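Local coordinates for glutamate--LysW ligase ArgX (Sulfolobus tokodaii, PDB 3VPB), which probably catalyses the ATP-dependent joining of glutamate to the C-terminal glutamate of the carrier protein LysW, a step in arginine biosynthesis, at residues V4-I9 / I52-M57; V166-Q171 / L239-K244; A191-P196 / G206-N211. One frame throughout, in Å; residues are numbered along the deposited sequence.

Interaction 1: residues V4-I9 / I52-M57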
loop_
_atom_site.group_PDB
_atom_site.type_symbol
_atom_site.label_atom_id
_atom_site.label_comp_id
_atom_site.label_asym_id
_atom_site.label_seq_id
_atom_site.Cartn_x
_atom_site.Cartn_y
_atom_site.Cartn_z
ATOM N N VAL B 4 -28.824 -8.273 17.201
ATOM C CA VAL B 4 -28.382 -7.868 15.867
ATOM C C VAL B 4 -27.176 -8.683 15.464
ATOM O O VAL B 4 -26.253 -8.860 16.246
ATOM C CB VAL B 4 -28.150 -6.318 15.735
ATOM C CG1 VAL B 4 -27.054 -5.824 16.640
ATOM C CG2 VAL B 4 -27.852 -5.940 14.249
ATOM N N LEU B 5 -27.190 -9.187 14.232
ATOM C CA LEU B 5 -26.086 -9.958 13.695
ATOM C C LEU B 5 -25.363 -9.034 12.720
ATOM O O LEU B 5 -25.961 -8.581 11.774
ATOM C CB LEU B 5 -26.628 -11.218 12.982
ATOM C CG LEU B 5 -25.679 -12.185 12.235
ATOM C CD1 LEU B 5 -24.637 -12.776 13.208
ATOM C CD2 LEU B 5 -26.486 -13.334 11.571
ATOM N N ILE B 6 -24.104 -8.714 13.023
ATOM C CA ILE B 6 -23.348 -7.708 12.307
ATOM C C ILE B 6 -22.431 -8.453 11.344
ATOM O O ILE B 6 -21.631 -9.286 11.760
ATOM C CB ILE B 6 -22.478 -6.873 13.305
ATOM C CG1 ILE B 6 -23.355 -6.078 14.281
ATOM C CG2 ILE B 6 -21.473 -5.971 12.552
ATOM C CD1 ILE B 6 -24.225 -4.985 13.587
ATOM N N VAL B 7 -22.536 -8.156 10.048
ATOM C CA VAL B 7 -21.823 -8.958 9.049
ATOM C C VAL B 7 -21.211 -8.041 7.980
ATOM O O VAL B 7 -21.590 -6.871 7.881
ATOM C CB VAL B 7 -22.794 -9.963 8.353
ATOM C CG1 VAL B 7 -23.511 -10.848 9.410
ATOM C CG2 VAL B 7 -23.826 -9.236 7.454
ATOM N N ASP B 8 -20.241 -8.552 7.223
ATOM C CA ASP B 8 -19.860 -7.886 5.972
ATOM C C ASP B 8 -19.958 -8.856 4.802
ATOM O O ASP B 8 -20.661 -8.604 3.812
ATOM C CB ASP B 8 -18.501 -7.134 6.050
ATOM C CG ASP B 8 -17.333 -7.995 6.540
ATOM O OD1 ASP B 8 -16.237 -7.407 6.805
ATOM O OD2 ASP B 8 -17.460 -9.230 6.653
ATOM N N ILE B 9 -19.246 -9.968 4.915
ATOM C CA ILE B 9 -19.412 -11.061 3.973
ATOM C C ILE B 9 -20.103 -12.185 4.731
ATOM O O ILE B 9 -19.681 -12.546 5.828
ATOM C CB ILE B 9 -18.055 -11.564 3.400
ATOM C CG1 ILE B 9 -17.479 -10.582 2.366
ATOM C CG2 ILE B 9 -18.245 -12.931 2.724
ATOM C CD1 ILE B 9 -16.968 -9.260 2.911
ATOM N N ILE B 52 -20.907 -10.251 16.668
ATOM C CA ILE B 52 -20.028 -9.470 15.795
ATOM C C ILE B 52 -19.334 -10.458 14.870
ATOM O O ILE B 52 -18.444 -11.181 15.289
ATOM C CB ILE B 52 -18.954 -8.666 16.626
ATOM C CG1 ILE B 52 -19.610 -7.682 17.637
ATOM C CG2 ILE B 52 -17.992 -7.944 15.658
ATOM C CD1 ILE B 52 -20.575 -6.621 16.991
ATOM N N ARG B 53 -19.703 -10.414 13.591
ATOM C CA ARG B 53 -19.266 -11.409 12.607
ATOM C C ARG B 53 -18.524 -10.907 11.333
ATOM O O ARG B 53 -18.289 -11.710 10.435
ATOM C CB ARG B 53 -20.470 -12.293 12.215
ATOM C CG ARG B 53 -20.992 -13.178 13.375
ATOM C CD ARG B 53 -19.903 -14.086 13.927
ATOM N NE ARG B 53 -19.388 -14.974 12.877
ATOM C CZ ARG B 53 -18.516 -15.952 13.103
ATOM N NH1 ARG B 53 -18.107 -16.728 12.103
ATOM N NH2 ARG B 53 -18.080 -16.162 14.337
ATOM N N PRO B 54 -18.136 -9.607 11.240
ATOM C CA PRO B 54 -17.408 -9.245 10.023
ATOM C C PRO B 54 -16.102 -10.028 9.852
ATOM O O PRO B 54 -15.416 -10.333 10.843
ATOM C CB PRO B 54 -17.084 -7.743 10.244
ATOM C CG PRO B 54 -18.156 -7.282 11.164
ATOM C CD PRO B 54 -18.275 -8.440 12.120
ATOM N N VAL B 55 -15.761 -10.295 8.588
ATOM C CA VAL B 55 -14.523 -10.983 8.203
ATOM C C VAL B 55 -13.360 -10.005 8.374
ATOM O O VAL B 55 -12.230 -10.401 8.696
ATOM C CB VAL B 55 -14.580 -11.467 6.724
ATOM C CG1 VAL B 55 -13.347 -12.324 6.354
ATOM C CG2 VAL B 55 -15.886 -12.228 6.433
ATOM N N SER B 56 -13.629 -8.714 8.161
ATOM C CA SER B 56 -12.584 -7.685 8.346
ATOM C C SER B 56 -12.447 -7.465 9.846
ATOM O O SER B 56 -13.437 -7.137 10.492
ATOM C CB SER B 56 -13.011 -6.366 7.703
ATOM O OG SER B 56 -12.228 -5.291 8.218
ATOM N N MET B 57 -11.253 -7.652 10.394
ATOM C CA MET B 57 -11.038 -7.422 11.824
ATOM C C MET B 57 -11.311 -5.949 12.209
ATOM O O MET B 57 -11.891 -5.686 13.255
ATOM C CB MET B 57 -9.638 -7.822 12.254
ATOM C CG MET B 57 -9.412 -7.670 13.764
ATOM S SD MET B 57 -8.765 -6.038 14.163
ATOM C CE MET B 57 -7.038 -6.458 13.848
HETATM O O HOH W 1 -19.595 -11.320 8.074
#

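Interaction 2: residues V166-Q171 / L239-K244. With ADP (adenosine-5'-diphosphate), chain L.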
loop_
_atom_site.group_PDB
_atom_site.type_symbol
_atom_site.label_atom_id
_atom_site.label_comp_id
_atom_site.label_asym_id
_atom_site.label_seq_id
_atom_site.Cartn_x
_atom_site.Cartn_y
_atom_site.Cartn_z
ATOM N N VAL B 166 9.191 -13.031 15.946
ATOM C CA VAL B 166 10.200 -14.005 15.562
ATOM C C VAL B 166 10.210 -15.076 16.637
ATOM O O VAL B 166 10.559 -14.788 17.773
ATOM C CB VAL B 166 11.577 -13.331 15.506
ATOM C CG1 VAL B 166 12.679 -14.354 15.182
ATOM C CG2 VAL B 166 11.565 -12.142 14.493
ATOM N N GLN B 167 9.866 -16.314 16.286
ATOM C CA GLN B 167 9.693 -17.303 17.348
ATOM C C GLN B 167 10.179 -18.688 16.996
ATOM O O GLN B 167 10.452 -19.010 15.834
ATOM C CB GLN B 167 8.236 -17.347 17.849
ATOM C CG GLN B 167 7.188 -17.204 16.793
ATOM C CD GLN B 167 5.746 -17.470 17.251
ATOM O OE1 GLN B 167 5.060 -18.216 16.588
ATOM N NE2 GLN B 167 5.281 -16.836 18.360
ATOM N N GLU B 168 10.302 -19.501 18.022
ATOM C CA GLU B 168 10.724 -20.888 17.830
ATOM C C GLU B 168 9.710 -21.618 16.963
ATOM O O GLU B 168 8.510 -21.349 17.023
ATOM C CB GLU B 168 10.886 -21.602 19.176
ATOM C CG GLU B 168 9.637 -21.649 19.995
ATOM C CD GLU B 168 9.796 -22.488 21.261
ATOM O OE1 GLU B 168 10.474 -23.553 21.204
ATOM O OE2 GLU B 168 9.228 -22.088 22.308
ATOM N N TYR B 169 10.213 -22.543 16.155
ATOM C CA TYR B 169 9.363 -23.357 15.313
ATOM C C TYR B 169 8.960 -24.605 16.096
ATOM O O TYR B 169 9.823 -25.343 16.562
ATOM C CB TYR B 169 10.140 -23.715 14.045
ATOM C CG TYR B 169 9.370 -24.584 13.091
ATOM C CD1 TYR B 169 8.125 -24.189 12.600
ATOM C CD2 TYR B 169 9.889 -25.804 12.681
ATOM C CE1 TYR B 169 7.411 -25.001 11.717
ATOM C CE2 TYR B 169 9.194 -26.620 11.785
ATOM C CZ TYR B 169 7.970 -26.210 11.314
ATOM O OH TYR B 169 7.295 -27.031 10.445
ATOM N N ILE B 170 7.649 -24.804 16.283
ATOM C CA ILE B 170 7.165 -25.896 17.116
ATOM C C ILE B 170 6.257 -26.749 16.262
ATOM O O ILE B 170 5.103 -26.377 15.977
ATOM C CB ILE B 170 6.384 -25.390 18.387
ATOM C CG1 ILE B 170 7.175 -24.307 19.123
ATOM C CG2 ILE B 170 6.098 -26.551 19.342
ATOM C CD1 ILE B 170 6.423 -23.675 20.316
ATOM N N GLN B 171 6.780 -27.893 15.825
ATOM C CA GLN B 171 5.963 -28.823 15.063
ATOM C C GLN B 171 6.688 -30.144 14.925
ATOM O O GLN B 171 7.768 -30.224 14.302
ATOM C CB GLN B 171 5.657 -28.279 13.648
ATOM C CG GLN B 171 4.762 -29.206 12.825
ATOM C CD GLN B 171 3.430 -29.425 13.464
ATOM O OE1 GLN B 171 3.108 -30.533 13.883
ATOM N NE2 GLN B 171 2.642 -28.363 13.577
ATOM N N LEU B 239 -0.136 -25.400 19.851
ATOM C CA LEU B 239 0.938 -26.180 19.263
ATOM C C LEU B 239 1.466 -27.153 20.303
ATOM O O LEU B 239 1.381 -26.901 21.521
ATOM C CB LEU B 239 2.087 -25.281 18.795
ATOM C CG LEU B 239 1.716 -24.282 17.694
ATOM C CD1 LEU B 239 2.752 -23.162 17.631
ATOM C CD2 LEU B 239 1.585 -25.048 16.385
ATOM N N GLU B 240 2.023 -28.265 19.830
ATOM C CA GLU B 240 2.512 -29.314 20.751
ATOM C C GLU B 240 4.027 -29.381 20.654
ATOM O O GLU B 240 4.573 -29.680 19.567
ATOM C CB GLU B 240 1.895 -30.665 20.395
ATOM C CG GLU B 240 0.369 -30.666 20.525
ATOM C CD GLU B 240 -0.283 -31.773 19.722
ATOM O OE1 GLU B 240 -0.393 -31.652 18.479
ATOM O OE2 GLU B 240 -0.714 -32.769 20.337
ATOM N N HIS B 241 4.685 -29.019 21.752
ATOM C CA HIS B 241 6.144 -28.960 21.818
ATOM C C HIS B 241 6.656 -30.286 22.363
ATOM O O HIS B 241 6.129 -30.774 23.370
ATOM C CB HIS B 241 6.596 -27.812 22.735
ATOM C CG HIS B 241 8.056 -27.500 22.633
ATOM N ND1 HIS B 241 9.027 -28.249 23.266
ATOM C CD2 HIS B 241 8.714 -26.528 21.957
ATOM C CE1 HIS B 241 10.215 -27.739 23.005
ATOM N NE2 HIS B 241 10.054 -26.703 22.201
ATOM N N PRO B 242 7.684 -30.864 21.713
ATOM C CA PRO B 242 8.232 -32.172 22.094
ATOM C C PRO B 242 8.665 -32.276 23.569
ATOM O O PRO B 242 8.621 -33.373 24.123
ATOM C CB PRO B 242 9.488 -32.301 21.229
ATOM C CG PRO B 242 9.351 -31.360 20.128
ATOM C CD PRO B 242 8.348 -30.307 20.514
ATOM N N ASN B 243 9.100 -31.170 24.181
ATOM C CA ASN B 243 9.489 -31.179 25.603
ATOM C C ASN B 243 8.462 -30.496 26.500
ATOM O O ASN B 243 8.163 -30.980 27.597
ATOM C CB ASN B 243 10.878 -30.533 25.816
ATOM C CG ASN B 243 11.945 -31.109 24.900
ATOM O OD1 ASN B 243 12.684 -30.365 24.234
ATOM N ND2 ASN B 243 12.042 -32.436 24.859
ATOM N N LYS B 244 7.924 -29.374 26.033
ATOM C CA LYS B 244 7.096 -28.484 26.872
ATOM C C LYS B 244 5.594 -28.778 26.874
ATOM O O LYS B 244 4.855 -28.248 27.711
ATOM C CB LYS B 244 7.321 -27.013 26.489
ATOM C CG LYS B 244 8.744 -26.504 26.687
ATOM C CD LYS B 244 8.850 -24.994 26.415
ATOM C CE LYS B 244 9.005 -24.653 24.929
ATOM N NZ LYS B 244 9.079 -23.158 24.741
HETATM P PB ADP L . -3.030 -17.194 11.753
HETATM O O1B ADP L . -3.722 -16.199 12.607
HETATM O O2B ADP L . -3.675 -18.568 11.673
HETATM O O3B ADP L . -2.599 -16.704 10.401
HETATM P PA ADP L . -1.046 -18.657 13.294
HETATM O O1A ADP L . 0.011 -18.062 14.219
HETATM O O2A ADP L . -2.188 -19.511 13.795
HETATM O O3A ADP L . -1.595 -17.394 12.463
HETATM O "O5'" ADP L . -0.227 -19.490 12.191
HETATM C "C5'" ADP L . -0.843 -20.242 11.146
HETATM C "C4'" ADP L . -0.234 -21.630 11.086
HETATM O "O4'" ADP L . 1.188 -21.507 10.983
HETATM C "C3'" ADP L . -0.487 -22.393 12.390
HETATM O "O3'" ADP L . -1.708 -23.139 12.319
HETATM C "C2'" ADP L . 0.711 -23.308 12.477
HETATM O "O2'" ADP L . 0.515 -24.468 11.656
HETATM C "C1'" ADP L . 1.795 -22.480 11.841
HETATM N N9 ADP L . 2.576 -21.767 12.869
HETATM C C8 ADP L . 2.451 -20.473 13.261
HETATM N N7 ADP L . 3.388 -20.203 14.182
HETATM C C5 ADP L . 4.116 -21.320 14.373
HETATM C C6 ADP L . 5.238 -21.725 15.229
HETATM N N6 ADP L . 5.807 -20.828 16.056
HETATM N N1 ADP L . 5.735 -22.991 15.092
HETATM C C2 ADP L . 5.198 -23.889 14.258
HETATM N N3 ADP L . 4.135 -23.580 13.472
HETATM C C4 ADP L . 3.579 -22.339 13.510
HETATM O O HOH W 2 3.784 -30.652 17.073
#

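Interaction 3: residues A191-P196 / G206-N211. With GLU (glutamic acid), chain M; SO4 (sulfate ion), chain P.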
loop_
_atom_site.group_PDB
_atom_site.type_symbol
_atom_site.label_atom_id
_atom_site.label_comp_id
_atom_site.label_asym_id
_atom_site.label_seq_id
_atom_site.Cartn_x
_atom_site.Cartn_y
_atom_site.Cartn_z
ATOM N N ALA B 191 -8.061 -31.517 15.719
ATOM C CA ALA B 191 -6.761 -31.369 15.090
ATOM C C ALA B 191 -6.912 -30.895 13.652
ATOM O O ALA B 191 -7.722 -31.438 12.912
ATOM C CB ALA B 191 -6.025 -32.719 15.101
ATOM N N ARG B 192 -6.116 -29.904 13.263
ATOM C CA ARG B 192 -6.011 -29.488 11.854
ATOM C C ARG B 192 -4.719 -30.077 11.320
ATOM O O ARG B 192 -3.625 -29.646 11.737
ATOM C CB ARG B 192 -5.951 -27.966 11.757
ATOM C CG ARG B 192 -7.226 -27.266 12.159
ATOM C CD ARG B 192 -7.092 -25.759 12.059
ATOM N NE ARG B 192 -6.145 -25.247 13.050
ATOM C CZ ARG B 192 -5.998 -23.955 13.358
ATOM N NH1 ARG B 192 -5.112 -23.594 14.282
ATOM N NH2 ARG B 192 -6.736 -23.020 12.754
ATOM N N ASN B 193 -4.837 -31.052 10.415
ATOM C CA ASN B 193 -3.663 -31.769 9.897
ATOM C C ASN B 193 -3.101 -31.085 8.684
ATOM O O ASN B 193 -3.828 -30.790 7.744
ATOM C CB ASN B 193 -4.016 -33.227 9.595
ATOM C CG ASN B 193 -4.428 -33.973 10.849
ATOM O OD1 ASN B 193 -3.575 -34.409 11.622
ATOM N ND2 ASN B 193 -5.742 -34.072 11.088
ATOM N N ILE B 194 -1.795 -30.831 8.717
ATOM C CA ILE B 194 -1.066 -30.118 7.666
ATOM C C ILE B 194 -1.036 -30.913 6.348
ATOM O O ILE B 194 -0.648 -32.082 6.340
ATOM C CB ILE B 194 0.387 -29.747 8.150
ATOM C CG1 ILE B 194 0.284 -28.866 9.396
ATOM C CG2 ILE B 194 1.166 -29.082 7.023
ATOM C CD1 ILE B 194 1.548 -28.779 10.297
ATOM N N PRO B 195 -1.441 -30.274 5.238
ATOM C CA PRO B 195 -1.469 -30.992 3.966
ATOM C C PRO B 195 -0.083 -31.019 3.311
ATOM O O PRO B 195 0.808 -30.261 3.719
ATOM C CB PRO B 195 -2.468 -30.178 3.137
ATOM C CG PRO B 195 -2.256 -28.744 3.619
ATOM C CD PRO B 195 -2.006 -28.912 5.124
ATOM N N PRO B 196 0.124 -31.919 2.332
ATOM C CA PRO B 196 1.360 -31.891 1.533
ATOM C C PRO B 196 1.663 -30.499 0.988
ATOM O O PRO B 196 0.734 -29.778 0.602
ATOM C CB PRO B 196 1.037 -32.842 0.377
ATOM C CG PRO B 196 0.075 -33.783 0.933
ATOM C CD PRO B 196 -0.733 -33.069 1.975
ATOM N N GLY B 206 -5.987 -25.766 3.283
ATOM C CA GLY B 206 -6.033 -27.198 2.982
ATOM C C GLY B 206 -5.886 -28.119 4.200
ATOM O O GLY B 206 -5.924 -29.354 4.066
ATOM N N GLY B 207 -5.709 -27.532 5.381
ATOM C CA GLY B 207 -5.654 -28.301 6.631
ATOM C C GLY B 207 -6.891 -29.190 6.715
ATOM O O GLY B 207 -8.025 -28.731 6.478
ATOM N N THR B 208 -6.682 -30.465 7.031
ATOM C CA THR B 208 -7.793 -31.401 7.110
ATOM C C THR B 208 -8.155 -31.699 8.575
ATOM O O THR B 208 -7.280 -32.027 9.385
ATOM C CB THR B 208 -7.487 -32.702 6.349
ATOM O OG1 THR B 208 -6.342 -33.319 6.924
ATOM C CG2 THR B 208 -7.202 -32.422 4.885
ATOM N N PRO B 209 -9.445 -31.571 8.925
ATOM C CA PRO B 209 -9.875 -31.782 10.319
ATOM C C PRO B 209 -9.925 -33.248 10.745
ATOM O O PRO B 209 -10.315 -34.114 9.961
ATOM C CB PRO B 209 -11.286 -31.151 10.347
ATOM C CG PRO B 209 -11.406 -30.368 9.015
ATOM C CD PRO B 209 -10.567 -31.143 8.068
ATOM N N SER B 210 -9.505 -33.535 11.968
ATOM C CA SER B 210 -9.738 -34.849 12.565
ATOM C C SER B 210 -9.910 -34.673 14.061
ATOM O O SER B 210 -9.464 -33.679 14.638
ATOM C CB SER B 210 -8.603 -35.833 12.263
ATOM O OG SER B 210 -7.408 -35.457 12.912
ATOM N N ASN B 211 -10.562 -35.646 14.691
ATOM C CA ASN B 211 -10.804 -35.554 16.137
ATOM C C ASN B 211 -9.607 -35.953 17.005
ATOM O O ASN B 211 -8.692 -36.651 16.539
ATOM C CB ASN B 211 -12.082 -36.320 16.528
ATOM C CG ASN B 211 -11.960 -37.812 16.310
ATOM O OD1 ASN B 211 -11.493 -38.264 15.260
ATOM N ND2 ASN B 211 -12.383 -38.595 17.309
HETATM N N GLU M . -9.783 -19.996 10.301
HETATM C CA GLU M . -9.667 -21.428 10.687
HETATM C C GLU M . -8.718 -22.131 9.740
HETATM O O GLU M . -8.076 -23.108 10.169
HETATM C CB GLU M . -11.040 -22.118 10.653
HETATM C CG GLU M . -11.040 -23.512 11.257
HETATM C CD GLU M . -12.411 -24.186 11.226
HETATM O OE1 GLU M . -13.146 -24.023 10.219
HETATM O OE2 GLU M . -12.729 -24.892 12.223
HETATM O OXT GLU M . -8.597 -21.766 8.548
HETATM S S SO4 P . -6.961 -18.720 11.961
HETATM O O1 SO4 P . -6.510 -17.328 12.076
HETATM O O2 SO4 P . -7.095 -19.040 10.553
HETATM O O3 SO4 P . -6.083 -19.699 12.643
HETATM O O4 SO4 P . -8.311 -18.814 12.515
#

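Interaction 1: residues V4-I9 / I52-M57
Ile6 and Ile52 form a parallel beta bridge, and their side chains leave the same face of the sheet side by side, with CD1 of Ile52 3.9 Å from CG1 of Ile6. The second branch of Ile6, CG2, lies 3.8 Å from CG of Pro54, so one beta-branched residue serves two apolar neighbours. Ile6 O accepts from Arg53 N at 2.9 Å, in the carbonyl plane. Arg53 offers its aliphatic part here, CG resting 3.7 Å from CD1 of Leu5, while bends at chi2 and chi3 accompany a guanidinium that forms a salt bridge with Glu14.

Asp8 takes over where the strand stops. Its CG stands between the backbone N and the carbonyl carbon (chi1 54°), and the carboxylate receives two successive amides: Val55 N reaches OD2 of Asp8 at 2.8 Å, almost straight, and Ser56 N meets the syn lone pair of OD1 of Asp8 at 3.2 Å. Ile9 N approaches OD2 from the opposite face, and Arg59, salt-bridged to OD1, probably offsets the buried charge.

Strand 2-7 runs between strands 27-32 and 49-52 of a Rossmann-like parallel sheet, with Leu5 against helix 12-23, Ile6 against helix 57-69, and Ser56 as N-cap of the latter, its OG also hydrogen-bonded to Asp53 of the LysW chain.

Interaction 2: residues V166-Q171 / L239-K244
Glu168 and Ile170 make most of the contact from segment 166-171, meeting His241, Lys244 and Leu239. Just before them, Gln167 OE1 accepts from N6 of the ADP adenine, which also donates to the backbone O of Glu168. The Glu168 side chain, extended beyond CG, carries its carboxylate to segment 239-244: its OE2 meets Lys244 NZ tip to tip in a 2.7 Å salt bridge through the syn lone pair, and OE1 lies at the edge of the His241 ring, 3.3 Å from NE2 in a weak bond. Tyr169 brings CD1 to 3.4 Å from C2 of the adenine. The N-H of Ile170 donates to adenine N1, Ile170 N lying 2.9 Å from it, nearly straight, while CG2, anti to that N, sits 3.5 Å from CA of His241. Leu239 CD1 touches the adenine at C6, 3.7 Å away, an apolar residue suited to a flat base.

The His241 ring carries Lys244 CE over its centre, and ND1 accepts from the N of both Asn243 and Lys244; an alanine here would probably leave those two amides without their acceptor, Glu168 OE1 without its weak donor, and Lys244 CE without the ring beneath it.

Strand 164-168 belongs to one antiparallel sheet and strand 233-241 to another, and the adenine is held between them, as in ATP-grasp enzymes.

Interaction 3: residues A191-P196 / G206-N211
The amide of Asn193 works across the strands by its edge: Ser210 OG lies in the amide plane, 2.8 Å from ND2, and Thr208 O, tilted 17° from that plane, takes the other bond of ND2 at 3.1 Å. The guanidinium of Arg192, the second flat group, is likewise met at its edge. Its NH2 donates to O of the bound glutamic acid at 2.9 Å and weakly to O3 of a sulfate, while NH1 turns to Asp176 and Asp237.

Between the two groups runs regular antiparallel pairing. Ala191 with Ser210 and Asn193 with Thr208 are hydrogen-bonded pairs, each exchanging N-H and C=O in both directions; Asn193 N reaches Thr208 O at 2.8 Å. That oxygen therefore holds two donors of one residue, the backbone N and ND2, which come from opposite faces of its plane. Arg192 with Pro209 is a non-hydrogen-bonded pair, so the missing N-H of proline costs nothing against this neighbour. Pro209 CA instead lies 3.4 Å from Ala191 O in a CA-H...O contact. CB of Ala191 lies 3.8 Å from Ser210 OG, on the face that Asn193 and Thr208 share.

Where the strands part, the Pro195 ring packs its CG on the Gly206 peptide, 3.7 Å from Gly206 C. A CB on Gly206 would press on that ring and jam against the preceding carbonyl, so only glycine is comfortable there.

The backbone bonds join the edges of the two strands, and the asparagine adds its grip on the face of Ala191, Thr208 and Ser210. From the face of Pro209, Arg192 offers a positive charge to the substrate carboxylate, and its two aspartate partners probably help hold it in position.

Interaction 1 is fully buried in the preATP-grasp domain, whereas interactions 2 and 3 are partly buried in the ATP-grasp domain and reach one five-stranded antiparallel sheet. Interaction 3 is nested in the loop closed by interaction 2, and the two touch where Gln171 NE2 packs on Ile194 CD1, 3.5 Å away; interaction 1 stands apart, its centre about 33 Å from that of interaction 2. The chemistry follows position: apolar branches and a carboxylate gripping amides where a parallel strand ends, a salt bridge to a solvent-exposed lysine beside the adenine pocket, and regular strand pairing with a substrate-binding arginine. Interaction 1 also borders the LysW chain, which touches neither of the others.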